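PDB 4Y9V: particle-associated lyase from Acinetobacter bacteriophage AP22, which probably cleaves the capsular polysaccharide of Acinetobacter baumannii as the trimeric tailspike of the phage. Local coordinates for residues A[418-423]-A[454-459]. Numbering follows the deposited sequence. Where two conformers were deposited one is given.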
loop_
_atom_site.group_PDB
_atom_site.type_symbol
_atom_site.label_atom_id
_atom_site.label_comp_id
_atom_site.label_asym_id
_atom_site.label_seq_id
_atom_site.Cartn_x
_atom_site.Cartn_y
_atom_site.Cartn_z
ATOM N N THR A 418 -7.223 0.463 20.401
ATOM C CA THR A 418 -8.000 1.190 19.395
ATOM C C THR A 418 -8.237 0.305 18.188
ATOM O O THR A 418 -7.253 -0.214 17.641
ATOM C CB THR A 418 -7.260 2.448 18.960
ATOM O OG1 THR A 418 -7.046 3.313 20.081
ATOM C CG2 THR A 418 -8.012 3.236 17.895
ATOM N N VAL A 419 -9.467 0.134 17.775
ATOM C CA VAL A 419 -9.786 -0.504 16.495
ATOM C C VAL A 419 -10.044 0.597 15.473
ATOM O O VAL A 419 -10.936 1.426 15.736
ATOM C CB VAL A 419 -11.005 -1.433 16.590
ATOM C CG1 VAL A 419 -11.332 -2.020 15.216
ATOM C CG2 VAL A 419 -10.785 -2.531 17.610
ATOM N N LYS A 420 -9.331 0.565 14.372
ATOM C CA LYS A 420 -9.407 1.614 13.349
ATOM C C LYS A 420 -9.744 0.968 12.002
ATOM O O LYS A 420 -8.870 0.432 11.339
ATOM C CB LYS A 420 -8.112 2.422 13.251
ATOM C CG LYS A 420 -8.232 3.751 12.539
ATOM C CD LYS A 420 -7.017 4.692 12.723
ATOM C CE LYS A 420 -7.276 6.058 12.167
ATOM N NZ LYS A 420 -6.084 6.921 12.414
ATOM N N LEU A 421 -11.043 1.003 11.628
ATOM C CA LEU A 421 -11.546 0.394 10.393
ATOM C C LEU A 421 -11.787 1.561 9.440
ATOM O O LEU A 421 -12.678 2.364 9.657
ATOM C CB LEU A 421 -12.796 -0.424 10.702
ATOM C CG LEU A 421 -13.257 -1.377 9.592
ATOM C CD1 LEU A 421 -14.374 -2.271 10.163
ATOM C CD2 LEU A 421 -13.743 -0.687 8.328
ATOM N N ASP A 422 -10.919 1.647 8.435
ATOM C CA ASP A 422 -10.823 2.796 7.536
ATOM C C ASP A 422 -11.034 2.314 6.109
ATOM O O ASP A 422 -10.138 1.716 5.513
ATOM C CB ASP A 422 -9.471 3.450 7.710
ATOM C CG ASP A 422 -9.179 4.639 6.886
ATOM O OD1 ASP A 422 -10.091 5.192 6.263
ATOM O OD2 ASP A 422 -7.951 5.036 6.845
ATOM N N GLY A 423 -12.225 2.554 5.576
ATOM C CA GLY A 423 -12.555 2.167 4.243
ATOM C C GLY A 423 -12.809 0.665 4.093
ATOM O O GLY A 423 -12.717 -0.108 5.013
ATOM N N ASN A 454 -10.969 2.375 22.307
ATOM C CA ASN A 454 -11.436 3.333 21.336
ATOM C C ASN A 454 -11.807 2.580 20.047
ATOM O O ASN A 454 -11.196 1.566 19.725
ATOM C CB ASN A 454 -10.372 4.370 20.979
ATOM C CG ASN A 454 -9.733 4.970 22.205
ATOM O OD1 ASN A 454 -10.403 5.616 23.027
ATOM N ND2 ASN A 454 -8.448 4.772 22.334
ATOM N N VAL A 455 -12.782 3.124 19.296
ATOM C CA VAL A 455 -13.149 2.552 18.005
ATOM C C VAL A 455 -13.317 3.691 17.026
ATOM O O VAL A 455 -13.927 4.712 17.353
ATOM C CB VAL A 455 -14.466 1.715 18.100
ATOM C CG1 VAL A 455 -14.889 1.218 16.729
ATOM C CG2 VAL A 455 -14.300 0.557 19.077
ATOM N N HIS A 456 -12.750 3.536 15.824
ATOM C CA HIS A 456 -12.740 4.589 14.798
ATOM C C HIS A 456 -13.094 3.931 13.492
ATOM O O HIS A 456 -12.291 3.149 12.957
ATOM C CB HIS A 456 -11.355 5.248 14.801
ATOM C CG HIS A 456 -11.220 6.493 13.972
ATOM N ND1 HIS A 456 -10.093 7.261 14.105
ATOM C CD2 HIS A 456 -12.052 7.108 13.118
ATOM C CE1 HIS A 456 -10.245 8.300 13.302
ATOM N NE2 HIS A 456 -11.419 8.252 12.670
ATOM N N ILE A 457 -14.296 4.186 12.979
ATOM C CA ILE A 457 -14.814 3.609 11.750
ATOM C C ILE A 457 -15.114 4.768 10.789
ATOM O O ILE A 457 -15.866 5.667 11.115
ATOM C CB ILE A 457 -16.079 2.756 11.974
ATOM C CG1 ILE A 457 -15.883 1.700 13.036
ATOM C CG2 ILE A 457 -16.518 2.167 10.660
ATOM C CD1 ILE A 457 -17.107 0.861 13.351
ATOM N N THR A 458 -14.432 4.750 9.640
ATOM C CA THR A 458 -14.385 5.925 8.795
ATOM C C THR A 458 -14.030 5.523 7.365
ATOM O O THR A 458 -13.972 4.333 7.029
ATOM C CB THR A 458 -13.381 6.931 9.419
ATOM O OG1 THR A 458 -13.545 8.204 8.796
ATOM C CG2 THR A 458 -11.940 6.478 9.335
ATOM N N GLY A 459 -13.758 6.522 6.521
ATOM C CA GLY A 459 -13.185 6.233 5.224
ATOM C C GLY A 459 -14.131 5.753 4.172
ATOM O O GLY A 459 -13.708 5.209 3.155
#
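Consecutive coils of a parallel beta-helix, the pectin lyase-like fold, meet where strand 418-422 pairs in register with strand 454-458, and the contact shows how such a solenoid stacks apolar residues on apolar and polar on polar. The two strands run 4° from parallel with their axes 4.6 Å apart. Five backbone bonds zip them together: Val419 N donates to Asn454 O and Val419 O accepts from His456 N (2.8 Å), so that Val419 straddles Val455; Leu421 straddles Ile457 in the same way through His456 O and Thr458 N, and Gly423 N closes the series on Thr458 O.

Val419, Leu421, Val455 and Ile457 face the interior, where strands 435-441 and 470-476 pack against them; Leu421 CB lies 4.4 Å from Ile457 CG1. The other face carries the polar pairs, and around Lys420 and His456 it meets a second subunit. There Lys420 and His456 run side by side, both with CG anti to the backbone N, and the extended lysine brings CE to 3.6 Å from His456 ND1. Lys420 NZ goes on to a weak hydrogen bond with Gly460 O of that subunit, while His456 packs on the same glycine of the second subunit. The ammonium, 4.4 Å from ND1, would be expected to disfavour protonation of the ring.

Asn454 adds a side-chain bond: its ND2 reaches Thr418 OG1 at 3.0 Å, nearly straight at 173° and with the hydroxyl in the amide plane, and since OD1 accepts from Tyr488 N of the next strand, both polar atoms of the amide are engaged, which fixes its rotation. Near the corner at Gly423, Thr458 OG1, anti to the backbone N (chi1 -167°), bonds to Asp492 OD1, its CG2 lies 3.8 Å from Asp422 OD1, and Asp422 OD1 rests 3.4 Å from Gly459 CA.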